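Local coordinates for glycerol dehydratase (Clostridium butyricum, PDB 1R9D), which probably dehydrates glycerol to 3-hydroxypropionaldehyde without coenzyme B12, as a glycyl-radical enzyme of the pyruvate formate-lyase family, at residues E37-T42 / A52-H57; L71-L76 / F267-A272; P285-Q290 / K352-K357; S524-C529 / G539-N544; V553-D558 / P664-V669. All coordinates share one frame; numbering follows the deposited sequence.

Interaction 1 of 5, residues E37-T42 / A52-H57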
# COMPACT_ATOMS: atom_id res chain seq x y z
N GLU A 37 10.02 -9.75 17.46
CA GLU A 37 10.22 -8.72 18.46
C GLU A 37 10.26 -7.33 17.80
O GLU A 37 9.66 -6.38 18.31
CB GLU A 37 11.51 -8.98 19.23
CG GLU A 37 12.03 -7.80 20.04
CD GLU A 37 13.17 -8.19 20.96
OE1 GLU A 37 14.10 -8.90 20.52
OE2 GLU A 37 13.14 -7.77 22.14
N SER A 38 10.96 -7.23 16.68
CA SER A 38 11.07 -5.96 15.98
C SER A 38 9.72 -5.49 15.43
O SER A 38 9.33 -4.35 15.65
CB SER A 38 12.08 -6.06 14.83
OG SER A 38 12.23 -4.81 14.17
N PHE A 39 9.01 -6.37 14.73
CA PHE A 39 7.72 -6.00 14.17
C PHE A 39 6.71 -5.54 15.23
O PHE A 39 5.87 -4.67 14.97
CB PHE A 39 7.13 -7.16 13.36
CG PHE A 39 7.42 -7.08 11.89
CD1 PHE A 39 8.73 -7.12 11.43
CD2 PHE A 39 6.39 -6.95 10.96
CE1 PHE A 39 9.02 -7.02 10.06
CE2 PHE A 39 6.66 -6.85 9.60
CZ PHE A 39 7.97 -6.89 9.15
N LYS A 40 6.79 -6.12 16.42
CA LYS A 40 5.88 -5.74 17.50
C LYS A 40 6.11 -4.29 17.91
O LYS A 40 5.22 -3.64 18.46
CB LYS A 40 6.07 -6.65 18.71
CG LYS A 40 5.47 -8.03 18.55
CD LYS A 40 5.65 -8.87 19.81
CE LYS A 40 5.00 -10.23 19.66
NZ LYS A 40 5.23 -11.10 20.85
N GLN A 41 7.31 -3.78 17.63
CA GLN A 41 7.67 -2.41 17.99
C GLN A 41 7.58 -1.40 16.85
O GLN A 41 7.83 -0.21 17.05
CB GLN A 41 9.09 -2.38 18.56
CG GLN A 41 9.25 -3.14 19.86
CD GLN A 41 8.33 -2.61 20.93
OE1 GLN A 41 8.37 -1.43 21.28
NE2 GLN A 41 7.48 -3.49 21.47
N THR A 42 7.22 -1.86 15.65
CA THR A 42 7.15 -0.96 14.50
C THR A 42 5.80 -0.96 13.78
O THR A 42 5.74 -0.64 12.59
CB THR A 42 8.25 -1.31 13.48
OG1 THR A 42 8.05 -2.65 13.01
CG2 THR A 42 9.63 -1.21 14.11
N ALA A 52 13.49 -2.59 7.21
CA ALA A 52 14.84 -2.09 7.49
C ALA A 52 15.17 -2.24 8.98
O ALA A 52 16.24 -2.71 9.34
CB ALA A 52 14.96 -0.63 7.07
N LEU A 53 14.23 -1.82 9.83
CA LEU A 53 14.43 -1.90 11.28
C LEU A 53 14.51 -3.35 11.77
O LEU A 53 15.17 -3.64 12.77
CB LEU A 53 13.29 -1.16 12.00
CG LEU A 53 13.26 0.34 11.74
CD1 LEU A 53 11.95 0.93 12.23
CD2 LEU A 53 14.45 1.00 12.44
N ALA A 54 13.83 -4.25 11.07
CA ALA A 54 13.85 -5.66 11.44
C ALA A 54 15.22 -6.24 11.10
O ALA A 54 15.81 -6.97 11.90
CB ALA A 54 12.75 -6.42 10.70
N LEU A 55 15.72 -5.93 9.91
CA LEU A 55 17.04 -6.42 9.52
C LEU A 55 18.07 -5.90 10.52
O LEU A 55 18.97 -6.62 10.93
CB LEU A 55 17.39 -5.96 8.09
CG LEU A 55 18.77 -6.39 7.58
CD1 LEU A 55 18.89 -7.90 7.63
CD2 LEU A 55 18.99 -5.89 6.16
N LYS A 56 17.93 -4.64 10.91
CA LYS A 56 18.84 -4.03 11.88
C LYS A 56 18.82 -4.81 13.20
O LYS A 56 19.87 -5.16 13.74
CB LYS A 56 18.42 -2.57 12.14
CG LYS A 56 19.22 -1.84 13.21
CD LYS A 56 18.71 -0.40 13.36
CE LYS A 56 19.61 0.45 14.25
NZ LYS A 56 19.56 0.03 15.68
N HIS A 57 17.62 -5.08 13.71
CA HIS A 57 17.46 -5.80 14.97
C HIS A 57 18.03 -7.21 14.89
O HIS A 57 18.59 -7.73 15.87
CB HIS A 57 15.99 -5.85 15.36
CG HIS A 57 15.75 -6.28 16.78
ND1 HIS A 57 16.27 -5.59 17.85
CD2 HIS A 57 15.05 -7.31 17.29
CE1 HIS A 57 15.89 -6.18 18.97
NE2 HIS A 57 15.15 -7.22 18.66
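Glu37 reaches across the side chain of His57 at about a right angle, and its carboxylate settles at the edge of the imidazole. NE2 of His57 donates to OE1 of Glu37 over 2.7 Å, and the bond is almost straight at 176°. The acceptor lies in the ring plane, whereas from the glutamate's side the donor stands well above the carboxylate plane. Ring and carboxylate planes are 87° apart. In Glu37, chi1 (164°) sets CG anti to the backbone N, and the extended chain beyond CG carries the carboxylate to His57. A negative carboxylate here would be expected to favour a positively charged imidazole.

Next to this bond the helices approach closely. Ser38 faces Ala54, their CA atoms 5.3 Å apart, and OG of Ser38 lies 3.3 Å from CA of Ala54. CB of Ser38 also packs against CB of His57 at 4.0 Å. Phe39 adds a ring edge, with CE1 3.8 Å from CB of Ala54. Beyond the helix end, CG2 of Thr42 meets CD1 of Leu53 at 3.7 Å as the two side chains slide past each other in opposite directions.

Small residues at the centre and a polar pair on the more exposed flank thus join two successive helices across a short connection. Helix 30-40 packs on helix 47-61, whose residues Ala52, Leu55 and Lys56 touch the long helix 197-230, while Phe39 and Lys40 touch Tyr125 of helix 113-125.

Interaction 2 of 5, residues L71-L76 / F267-A272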
# COMPACT_ATOMS: atom_id res chain seq x y z
N LEU A 71 39.04 -19.24 7.30
CA LEU A 71 39.80 -18.09 6.83
C LEU A 71 38.77 -17.02 6.45
O LEU A 71 39.01 -15.82 6.58
CB LEU A 71 40.66 -18.44 5.62
CG LEU A 71 41.93 -19.28 5.84
CD1 LEU A 71 42.58 -19.57 4.50
CD2 LEU A 71 42.90 -18.52 6.74
N ILE A 72 37.62 -17.48 5.96
CA ILE A 72 36.52 -16.60 5.56
C ILE A 72 35.43 -16.82 6.60
O ILE A 72 34.94 -17.94 6.77
CB ILE A 72 35.98 -16.98 4.16
CG1 ILE A 72 37.07 -16.72 3.10
CG2 ILE A 72 34.71 -16.18 3.85
CD1 ILE A 72 37.43 -15.26 2.91
N VAL A 73 35.04 -15.77 7.31
CA VAL A 73 34.03 -15.90 8.35
C VAL A 73 32.65 -15.33 8.03
O VAL A 73 32.50 -14.47 7.17
CB VAL A 73 34.53 -15.27 9.67
CG1 VAL A 73 35.77 -16.01 10.16
CG2 VAL A 73 34.85 -13.80 9.47
N GLY A 74 31.65 -15.82 8.76
CA GLY A 74 30.28 -15.39 8.58
C GLY A 74 29.39 -16.61 8.50
O GLY A 74 29.35 -17.29 7.47
N SER A 75 28.71 -16.92 9.59
CA SER A 75 27.83 -18.08 9.66
C SER A 75 26.42 -17.65 10.04
O SER A 75 26.23 -16.90 11.00
CB SER A 75 28.35 -19.09 10.70
OG SER A 75 29.62 -19.58 10.34
N LEU A 76 25.44 -18.14 9.29
CA LEU A 76 24.04 -17.80 9.51
C LEU A 76 23.37 -18.61 10.61
O LEU A 76 22.34 -18.21 11.14
CB LEU A 76 23.25 -17.96 8.21
CG LEU A 76 23.77 -17.22 6.98
CD1 LEU A 76 22.73 -17.29 5.87
CD2 LEU A 76 24.07 -15.77 7.32
N PHE A 267 32.88 -10.19 -0.24
CA PHE A 267 31.96 -10.90 -1.12
C PHE A 267 31.04 -11.76 -0.26
O PHE A 267 29.82 -11.71 -0.40
CB PHE A 267 32.70 -11.81 -2.10
CG PHE A 267 31.83 -12.85 -2.73
CD1 PHE A 267 30.97 -12.53 -3.77
CD2 PHE A 267 31.82 -14.15 -2.22
CE1 PHE A 267 30.12 -13.49 -4.31
CE2 PHE A 267 30.97 -15.12 -2.75
CZ PHE A 267 30.11 -14.78 -3.80
N TRP A 268 31.63 -12.56 0.63
CA TRP A 268 30.82 -13.43 1.47
C TRP A 268 29.86 -12.68 2.38
O TRP A 268 28.74 -13.13 2.59
CB TRP A 268 31.71 -14.37 2.30
CG TRP A 268 30.88 -15.30 3.13
CD1 TRP A 268 30.74 -15.29 4.49
CD2 TRP A 268 29.97 -16.30 2.64
NE1 TRP A 268 29.80 -16.21 4.87
CE2 TRP A 268 29.31 -16.84 3.76
CE3 TRP A 268 29.65 -16.78 1.36
CZ2 TRP A 268 28.34 -17.85 3.64
CZ3 TRP A 268 28.68 -17.78 1.24
CH2 TRP A 268 28.04 -18.30 2.38
N PHE A 269 30.27 -11.54 2.93
CA PHE A 269 29.37 -10.79 3.80
C PHE A 269 28.17 -10.28 3.00
O PHE A 269 27.04 -10.31 3.48
CB PHE A 269 30.08 -9.61 4.47
CG PHE A 269 30.84 -9.99 5.72
CD1 PHE A 269 30.21 -10.71 6.74
CD2 PHE A 269 32.17 -9.63 5.88
CE1 PHE A 269 30.91 -11.06 7.90
CE2 PHE A 269 32.87 -9.98 7.04
CZ PHE A 269 32.24 -10.69 8.05
N ILE A 270 28.42 -9.82 1.78
CA ILE A 270 27.32 -9.35 0.94
C ILE A 270 26.35 -10.51 0.73
O ILE A 270 25.15 -10.40 0.97
CB ILE A 270 27.82 -8.88 -0.45
CG1 ILE A 270 28.69 -7.64 -0.30
CG2 ILE A 270 26.63 -8.60 -1.36
CD1 ILE A 270 29.45 -7.28 -1.57
N HIS A 271 26.89 -11.64 0.27
CA HIS A 271 26.10 -12.83 0.00
C HIS A 271 25.36 -13.32 1.25
O HIS A 271 24.17 -13.62 1.21
CB HIS A 271 27.00 -13.94 -0.54
CG HIS A 271 26.25 -15.09 -1.14
ND1 HIS A 271 25.75 -15.06 -2.43
CD2 HIS A 271 25.89 -16.29 -0.63
CE1 HIS A 271 25.12 -16.19 -2.69
NE2 HIS A 271 25.19 -16.96 -1.61
N ALA A 272 26.08 -13.40 2.36
CA ALA A 272 25.48 -13.88 3.60
C ALA A 272 24.32 -13.02 4.10
O ALA A 272 23.26 -13.55 4.43
CB ALA A 272 26.56 -13.98 4.70
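In Trp268, chi1 (-178°) places CG anti to the backbone N and chi2 (-110°) turns the N-H edge of the indole to Gly74, while Ile72, whose CG2 is likewise anti to its backbone N, sends that methyl back toward the tryptophan. Here a loop without regular structure packs on helix 260-277 of the pyruvate formate lyase-like fold.

NE1 of Trp268 donates to the carbonyl O of Gly74 over 2.9 Å, with an N-H...O angle of 159°. The oxygen lies near the indole plane, and the donor is somewhat tilted from the carbonyl plane. The preceding carbonyl also comes to this edge: O of Val73 is 3.3 Å from CD1 of Trp268, and it has a hydrogen bond of its own from Gln265. Two buried backbone oxygens in succession are therefore served by the helix, and Lys317 adds a weak bond to O of Gly74.

Gly74 suits the place doubly. Its backbone angles would press a side chain against the preceding carbonyl, and a CB would also come close to NE1 of Trp268. Apolar contacts accompany the bond. CG2 of Ile72 packs on CB of Trp268 at 3.8 Å, and CG2 of Val73 meets CZ of Phe269 at 4.3 Å. Over one face of the Trp268 ring, toward its rim, sits CB of Ala272, 3.9 Å above the plane.

Helices 236-252 and 304-317 also touch this loop. At the far end of the contact, CD2 of Leu76 lies 3.7 Å from O of Ala272 and 4.0 Å from its CB.

Interaction 3 of 5, residues P285-Q290 / K352-K357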
# COMPACT_ATOMS: atom_id res chain seq x y z
N PRO A 285 25.95 -15.97 -7.42
CA PRO A 285 27.18 -15.19 -7.57
C PRO A 285 27.40 -14.79 -9.04
O PRO A 285 28.03 -13.77 -9.32
CB PRO A 285 28.25 -16.15 -7.07
CG PRO A 285 27.53 -16.91 -5.99
CD PRO A 285 26.21 -17.22 -6.67
N ALA A 286 26.88 -15.59 -9.95
CA ALA A 286 27.02 -15.34 -11.39
C ALA A 286 28.47 -15.26 -11.85
O ALA A 286 29.26 -16.15 -11.55
CB ALA A 286 26.26 -14.07 -11.77
N ARG A 287 28.84 -14.19 -12.56
CA ARG A 287 30.19 -14.06 -13.12
C ARG A 287 31.31 -13.73 -12.13
O ARG A 287 32.02 -12.72 -12.28
CB ARG A 287 30.20 -13.04 -14.26
CG ARG A 287 29.12 -13.29 -15.31
CD ARG A 287 29.41 -12.54 -16.60
NE ARG A 287 30.41 -13.21 -17.43
CZ ARG A 287 30.88 -12.72 -18.58
NH1 ARG A 287 30.43 -11.56 -19.03
NH2 ARG A 287 31.76 -13.41 -19.29
N PHE A 288 31.48 -14.60 -11.15
CA PHE A 288 32.49 -14.47 -10.10
C PHE A 288 33.88 -14.20 -10.67
O PHE A 288 34.62 -13.35 -10.17
CB PHE A 288 32.50 -15.77 -9.29
CG PHE A 288 33.38 -15.73 -8.06
CD1 PHE A 288 32.92 -15.16 -6.88
CD2 PHE A 288 34.64 -16.33 -8.08
CE1 PHE A 288 33.71 -15.20 -5.72
CE2 PHE A 288 35.43 -16.38 -6.93
CZ PHE A 288 34.96 -15.81 -5.75
N ASP A 289 34.24 -14.91 -11.73
CA ASP A 289 35.56 -14.74 -12.34
C ASP A 289 35.77 -13.35 -12.93
O ASP A 289 36.90 -12.87 -12.98
CB ASP A 289 35.80 -15.83 -13.40
CG ASP A 289 34.89 -15.69 -14.62
OD1 ASP A 289 33.76 -15.17 -14.48
OD2 ASP A 289 35.30 -16.14 -15.71
N GLN A 290 34.70 -12.70 -13.35
CA GLN A 290 34.82 -11.37 -13.93
C GLN A 290 35.00 -10.25 -12.91
O GLN A 290 35.82 -9.36 -13.12
CB GLN A 290 33.61 -11.09 -14.82
CG GLN A 290 33.46 -12.10 -15.96
CD GLN A 290 34.71 -12.18 -16.83
OE1 GLN A 290 35.19 -11.17 -17.34
NE2 GLN A 290 35.24 -13.40 -17.00
N LYS A 352 34.46 -10.04 -26.93
CA LYS A 352 35.78 -10.68 -26.91
C LYS A 352 35.80 -11.70 -25.78
O LYS A 352 35.07 -11.56 -24.80
CB LYS A 352 36.89 -9.65 -26.69
CG LYS A 352 36.99 -8.56 -27.74
CD LYS A 352 38.33 -7.86 -27.63
CE LYS A 352 38.40 -6.62 -28.51
NZ LYS A 352 37.48 -5.56 -28.02
N ASP A 353 36.65 -12.71 -25.89
CA ASP A 353 36.71 -13.73 -24.85
C ASP A 353 37.12 -13.12 -23.51
O ASP A 353 37.96 -12.23 -23.46
CB ASP A 353 37.69 -14.84 -25.21
CG ASP A 353 37.53 -16.05 -24.33
OD1 ASP A 353 36.46 -16.69 -24.40
OD2 ASP A 353 38.47 -16.35 -23.56
N ALA A 354 36.53 -13.63 -22.43
CA ALA A 354 36.81 -13.11 -21.10
C ALA A 354 37.41 -14.11 -20.12
O ALA A 354 37.38 -13.89 -18.91
CB ALA A 354 35.54 -12.51 -20.50
N THR A 355 37.95 -15.22 -20.62
CA THR A 355 38.55 -16.23 -19.75
C THR A 355 39.73 -15.61 -19.00
O THR A 355 40.52 -14.86 -19.58
CB THR A 355 39.10 -17.42 -20.56
OG1 THR A 355 38.10 -17.89 -21.48
CG2 THR A 355 39.48 -18.56 -19.63
N ASN A 356 39.86 -15.92 -17.71
CA ASN A 356 40.98 -15.42 -16.92
C ASN A 356 41.43 -16.42 -15.86
O ASN A 356 40.85 -17.51 -15.73
CB ASN A 356 40.65 -14.06 -16.27
CG ASN A 356 39.50 -14.12 -15.28
OD1 ASN A 356 39.48 -14.97 -14.39
ND2 ASN A 356 38.56 -13.19 -15.41
N LYS A 357 42.47 -16.07 -15.12
CA LYS A 357 43.02 -16.96 -14.10
C LYS A 357 41.98 -17.47 -13.09
O LYS A 357 41.99 -18.65 -12.74
CB LYS A 357 44.15 -16.25 -13.35
CG LYS A 357 44.86 -17.12 -12.32
CD LYS A 357 45.62 -18.25 -12.99
CE LYS A 357 46.41 -19.07 -11.97
NZ LYS A 357 47.20 -20.15 -12.62
O HOH W 1 38.23 -10.85 -17.15
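Gln290 and Asn356 carry a contact between two helix starts: helix 288-298 begins after the N-cap residue Arg287, and helix 357-369 after Asn356, whose side chain caps a backbone N. Direct amide bonds make the tight part. NE2 of Gln290 donates to O of Ala354 over 2.9 Å, nearly straight at 168°, and makes a second, weak bond to OD2 of Asp289 (3.0 Å, 142°). The oxygen of Ala354 lies close to the amide plane of Gln290, although the donor stands above the carbonyl plane. The glutamine chain is bent at chi2 (-56°), and its amide comes against the alanine methyl, OE1 lying 3.5 Å from CB of Ala354. Beside it, ND2 of Asn356 donates to O of Asp289 over 3.0 Å, approaching from well above that carbonyl plane.

Asp289 and Arg287 are buried and held by outside partners as well. OD2 of Asp289 also accepts from Ser359 OG and Gly345 N, while Arg287 forms a salt bridge with Asp427 and gives NH2 to the carbonyls of Gly345 and Gln347.

Looser is the approach of that guanidinium to Ala354, with NH2 4.1 Å from CB. Preceding the capped helix, OD2 of Asp353 accepts from Thr355 N in an Asx turn, and additionally from Thr355 OG1. The amides of Gln290 and Asn356 are linked through water, which donates to OE1 of Gln290 at 3.1 Å and accepts from ND2 of Asn356 at 2.9 Å.

Interaction 4 of 5, residues S524-C529 / G539-N544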
# COMPACT_ATOMS: atom_id res chain seq x y z
N SER A 524 19.09 -2.15 -2.73
CA SER A 524 20.17 -1.16 -2.83
C SER A 524 21.29 -1.60 -3.76
O SER A 524 22.07 -0.78 -4.22
CB SER A 524 20.73 -0.86 -1.44
OG SER A 524 21.42 -1.97 -0.90
N MET A 525 21.37 -2.90 -4.02
CA MET A 525 22.43 -3.44 -4.87
C MET A 525 22.00 -3.82 -6.29
O MET A 525 22.71 -4.55 -6.98
CB MET A 525 23.08 -4.64 -4.18
CG MET A 525 23.70 -4.28 -2.84
SD MET A 525 24.41 -5.70 -1.99
CE MET A 525 22.95 -6.49 -1.40
N VAL A 526 20.84 -3.32 -6.72
CA VAL A 526 20.34 -3.60 -8.07
C VAL A 526 19.93 -2.27 -8.71
O VAL A 526 19.16 -1.51 -8.13
CB VAL A 526 19.15 -4.57 -8.05
CG1 VAL A 526 18.67 -4.85 -9.48
CG2 VAL A 526 19.56 -5.87 -7.38
N ASP A 527 20.44 -2.02 -9.91
CA ASP A 527 20.20 -0.76 -10.61
C ASP A 527 18.84 -0.12 -10.77
O ASP A 527 17.83 -0.77 -11.03
CB ASP A 527 20.89 -0.79 -11.97
CG ASP A 527 22.32 -0.34 -11.89
OD1 ASP A 527 23.02 -0.35 -12.93
OD2 ASP A 527 22.75 0.04 -10.77
N ASN A 528 18.88 1.20 -10.62
CA ASN A 528 17.74 2.08 -10.71
C ASN A 528 16.93 2.11 -9.41
O ASN A 528 16.21 3.07 -9.18
CB ASN A 528 16.86 1.70 -11.90
CG ASN A 528 17.62 1.76 -13.22
OD1 ASN A 528 18.84 1.95 -13.25
ND2 ASN A 528 16.90 1.60 -14.33
N CYS A 529 17.06 1.10 -8.55
CA CYS A 529 16.30 1.13 -7.30
C CYS A 529 16.59 2.41 -6.51
O CYS A 529 15.66 3.13 -6.15
CB CYS A 529 16.59 -0.10 -6.43
SG CYS A 529 15.75 -1.61 -7.03
N GLY A 539 9.13 -2.56 -8.67
CA GLY A 539 9.55 -2.28 -10.03
C GLY A 539 10.79 -1.45 -10.25
O GLY A 539 11.02 -0.95 -11.36
N GLY A 540 11.61 -1.28 -9.22
CA GLY A 540 12.82 -0.48 -9.36
C GLY A 540 13.88 -0.98 -10.34
O GLY A 540 14.63 -0.19 -10.89
N ALA A 541 13.93 -2.29 -10.58
CA ALA A 541 14.93 -2.85 -11.49
C ALA A 541 14.79 -2.33 -12.92
O ALA A 541 13.70 -1.97 -13.36
CB ALA A 541 14.84 -4.38 -11.48
N GLU A 542 15.92 -2.29 -13.62
CA GLU A 542 15.94 -1.85 -15.02
C GLU A 542 15.16 -2.86 -15.87
O GLU A 542 14.40 -2.49 -16.77
CB GLU A 542 17.39 -1.78 -15.52
CG GLU A 542 17.57 -1.63 -17.04
CD GLU A 542 17.00 -0.33 -17.59
OE1 GLU A 542 16.91 0.66 -16.83
OE2 GLU A 542 16.65 -0.29 -18.80
N TYR A 543 15.35 -4.14 -15.56
CA TYR A 543 14.69 -5.23 -16.28
C TYR A 543 13.77 -6.00 -15.33
O TYR A 543 14.16 -6.35 -14.23
CB TYR A 543 15.73 -6.19 -16.87
CG TYR A 543 16.69 -5.54 -17.85
CD1 TYR A 543 18.06 -5.46 -17.58
CD2 TYR A 543 16.22 -5.00 -19.04
CE1 TYR A 543 18.95 -4.86 -18.49
CE2 TYR A 543 17.09 -4.40 -19.95
CZ TYR A 543 18.45 -4.33 -19.68
OH TYR A 543 19.30 -3.74 -20.59
N ASN A 544 12.54 -6.27 -15.78
CA ASN A 544 11.57 -7.01 -14.96
C ASN A 544 10.91 -8.15 -15.74
O ASN A 544 10.47 -7.96 -16.87
CB ASN A 544 10.47 -6.07 -14.45
CG ASN A 544 10.95 -5.18 -13.32
OD1 ASN A 544 10.99 -5.60 -12.17
ND2 ASN A 544 11.32 -3.95 -13.66
O HOH W 2 13.94 1.23 -13.44
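A type II beta turn from Val526 to Cys529 packs on the loop that leads into strand 543-551, a strand of a mixed sheet, and its tip residue Asn528 meets Glu542. ND2 of Asn528 donates to OE1 of Glu542 at 2.7 Å, but the bond is weak, bent to 130°. Amide and carboxylate planes stand 81° apart. The glutamate chain is bent at chi2 (63°), which turns CD; OE1 meets the amide, and CG of Glu542 lies over the centre of one face of the Tyr543 ring.

Alongside this bond the backbones come close, with CA of Cys529 only 4.4 Å from CA of Gly540. Lack of a side chain at Gly540 matters here, since a CB would clash with SG of Cys529. That sulfur instead rests 3.9 Å from CA of Gly540. On the buried side CG1 of Val526 meets CB of Ala541 at 4.3 Å, and Leu536 touches both residues.

Within the turn, Asp527 is also backbone-bonded to Gly440. A water joins the two segments, lying 3.1 Å from ND2 of Asn528 and 3.0 Å from O of Gly540.

Interaction 5 of 5, residues V553-D558 / P664-V669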
# COMPACT_ATOMS: atom_id res chain seq x y z
N VAL A 553 8.03 -32.18 -21.18
CA VAL A 553 8.16 -32.03 -22.64
C VAL A 553 8.22 -33.32 -23.45
O VAL A 553 7.52 -33.46 -24.45
CB VAL A 553 9.38 -31.15 -23.00
CG1 VAL A 553 9.51 -31.03 -24.52
CG2 VAL A 553 9.21 -29.75 -22.40
N ALA A 554 9.06 -34.28 -23.05
CA ALA A 554 9.15 -35.53 -23.80
C ALA A 554 7.84 -36.30 -23.73
O ALA A 554 7.43 -36.93 -24.70
CB ALA A 554 10.29 -36.39 -23.28
N ASN A 555 7.17 -36.23 -22.57
CA ASN A 555 5.91 -36.94 -22.41
C ASN A 555 4.84 -36.38 -23.36
O ASN A 555 4.04 -37.13 -23.91
CB ASN A 555 5.42 -36.85 -20.96
CG ASN A 555 6.44 -37.41 -19.97
OD1 ASN A 555 7.26 -36.67 -19.43
ND2 ASN A 555 6.40 -38.72 -19.75
N ILE A 556 4.85 -35.06 -23.55
CA ILE A 556 3.88 -34.43 -24.44
C ILE A 556 4.15 -34.77 -25.90
O ILE A 556 3.22 -35.07 -26.65
CB ILE A 556 3.85 -32.89 -24.24
CG1 ILE A 556 2.93 -32.54 -23.07
CG2 ILE A 556 3.33 -32.19 -25.50
CD1 ILE A 556 3.20 -33.32 -21.82
N GLY A 557 5.41 -34.71 -26.31
CA GLY A 557 5.74 -35.03 -27.69
C GLY A 557 5.39 -36.47 -28.02
O GLY A 557 4.75 -36.76 -29.03
N ASP A 558 5.80 -37.39 -27.14
CA ASP A 558 5.53 -38.81 -27.34
C ASP A 558 4.03 -39.10 -27.28
O ASP A 558 3.52 -39.94 -28.03
CB ASP A 558 6.29 -39.65 -26.29
CG ASP A 558 7.81 -39.51 -26.41
OD1 ASP A 558 8.29 -39.18 -27.52
OD2 ASP A 558 8.52 -39.75 -25.41
N PRO A 664 7.12 -41.19 -12.88
CA PRO A 664 7.77 -39.89 -13.08
C PRO A 664 7.62 -39.36 -14.50
O PRO A 664 7.48 -40.14 -15.45
CB PRO A 664 9.23 -40.17 -12.76
CG PRO A 664 9.15 -41.30 -11.76
CD PRO A 664 8.08 -42.18 -12.37
N LEU A 665 7.64 -38.04 -14.64
CA LEU A 665 7.59 -37.42 -15.95
C LEU A 665 9.06 -37.24 -16.33
O LEU A 665 9.94 -37.46 -15.49
CB LEU A 665 6.91 -36.05 -15.88
CG LEU A 665 5.45 -36.00 -15.45
CD1 LEU A 665 4.96 -34.55 -15.48
CD2 LEU A 665 4.61 -36.87 -16.37
N ALA A 666 9.33 -36.85 -17.57
CA ALA A 666 10.70 -36.63 -18.01
C ALA A 666 11.23 -35.33 -17.40
O ALA A 666 10.45 -34.43 -17.06
CB ALA A 666 10.75 -36.54 -19.53
N ASP A 667 12.55 -35.24 -17.26
CA ASP A 667 13.20 -34.06 -16.68
C ASP A 667 13.62 -33.03 -17.73
O ASP A 667 14.33 -33.37 -18.68
CB ASP A 667 14.42 -34.51 -15.87
CG ASP A 667 15.33 -35.44 -16.66
OD1 ASP A 667 16.46 -35.03 -16.99
OD2 ASP A 667 14.92 -36.59 -16.95
N GLY A 668 13.20 -31.78 -17.56
CA GLY A 668 13.55 -30.73 -18.50
C GLY A 668 13.13 -31.07 -19.92
O GLY A 668 12.00 -31.48 -20.16
N VAL A 669 14.04 -30.88 -20.88
CA VAL A 669 13.74 -31.20 -22.27
C VAL A 669 14.44 -32.50 -22.68
O VAL A 669 14.59 -32.79 -23.87
CB VAL A 669 14.17 -30.05 -23.22
CG1 VAL A 669 13.33 -28.82 -22.92
CG2 VAL A 669 15.66 -29.75 -23.04
O HOH W 3 11.41 -33.83 -21.39
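OD1 of Asn555 takes the backbone N-H of Ala666 in a bond of 2.8 Å, nearly straight at 172°. The donor lies in the plane of the asparagine carbonyl and on a lone pair, at a C=O...N angle of 139°. CG of Asn555 is anti to its carbonyl carbon (chi1 -57°), and the side chains of Asn555 and Leu665 cross at about a right angle. The same oxygen touches CB of Leu665 at 3.6 Å, so the polar atom is flanked by hydrocarbon as well as held by the amide N-H. At its other end the amide makes a weak bond from ND2 to Asp657.

One residue back, the methyls of Ala554 and Ala666 meet at 3.8 Å, bringing the helix close to the loop. Val553 continues the apolar side, with CG2 4.3 Å from CG1 of Val669. At the start of helix 553-569 the backbone N of Ala554 gives its proton to a water at 2.9 Å, and this water donates to O of Gly668 at 2.7 Å. Gly668 has a positive phi, a conformation that favours glycine.

All seven touching residues are buried, and Leu453 and Ala454 of helix 453-461 lie beside them. The loop belongs to the glycine-radical family region, and the Gly668 position lies about 11 Å from the bound glycerol. The chemistry implies a loop held to the helix through its own backbone, by one direct bond from Ala666 N and one water bridge to Gly668 O.

How the interactions relate
The five contacts follow one another along the chain, each closing before the next opens. Interactions 1 to 4 lie wholly within the pyruvate formate lyase-like range; interaction 5 joins that range to the glycine-radical region. Interaction 2 touches two others: Phe267 packs on Pro285 and Phe288 of interaction 3, and Ile270 on Met525 of interaction 4, with centres 21 Å and 24 Å away. Interaction 1 touches none of the others and lies farthest from the chain's centre, 46 Å from interaction 5 between centres. Strand 543-551 of interaction 4 leads into helix 553-569 of interaction 5, so these two are neighbours in sequence although their centres are 36 Å apart.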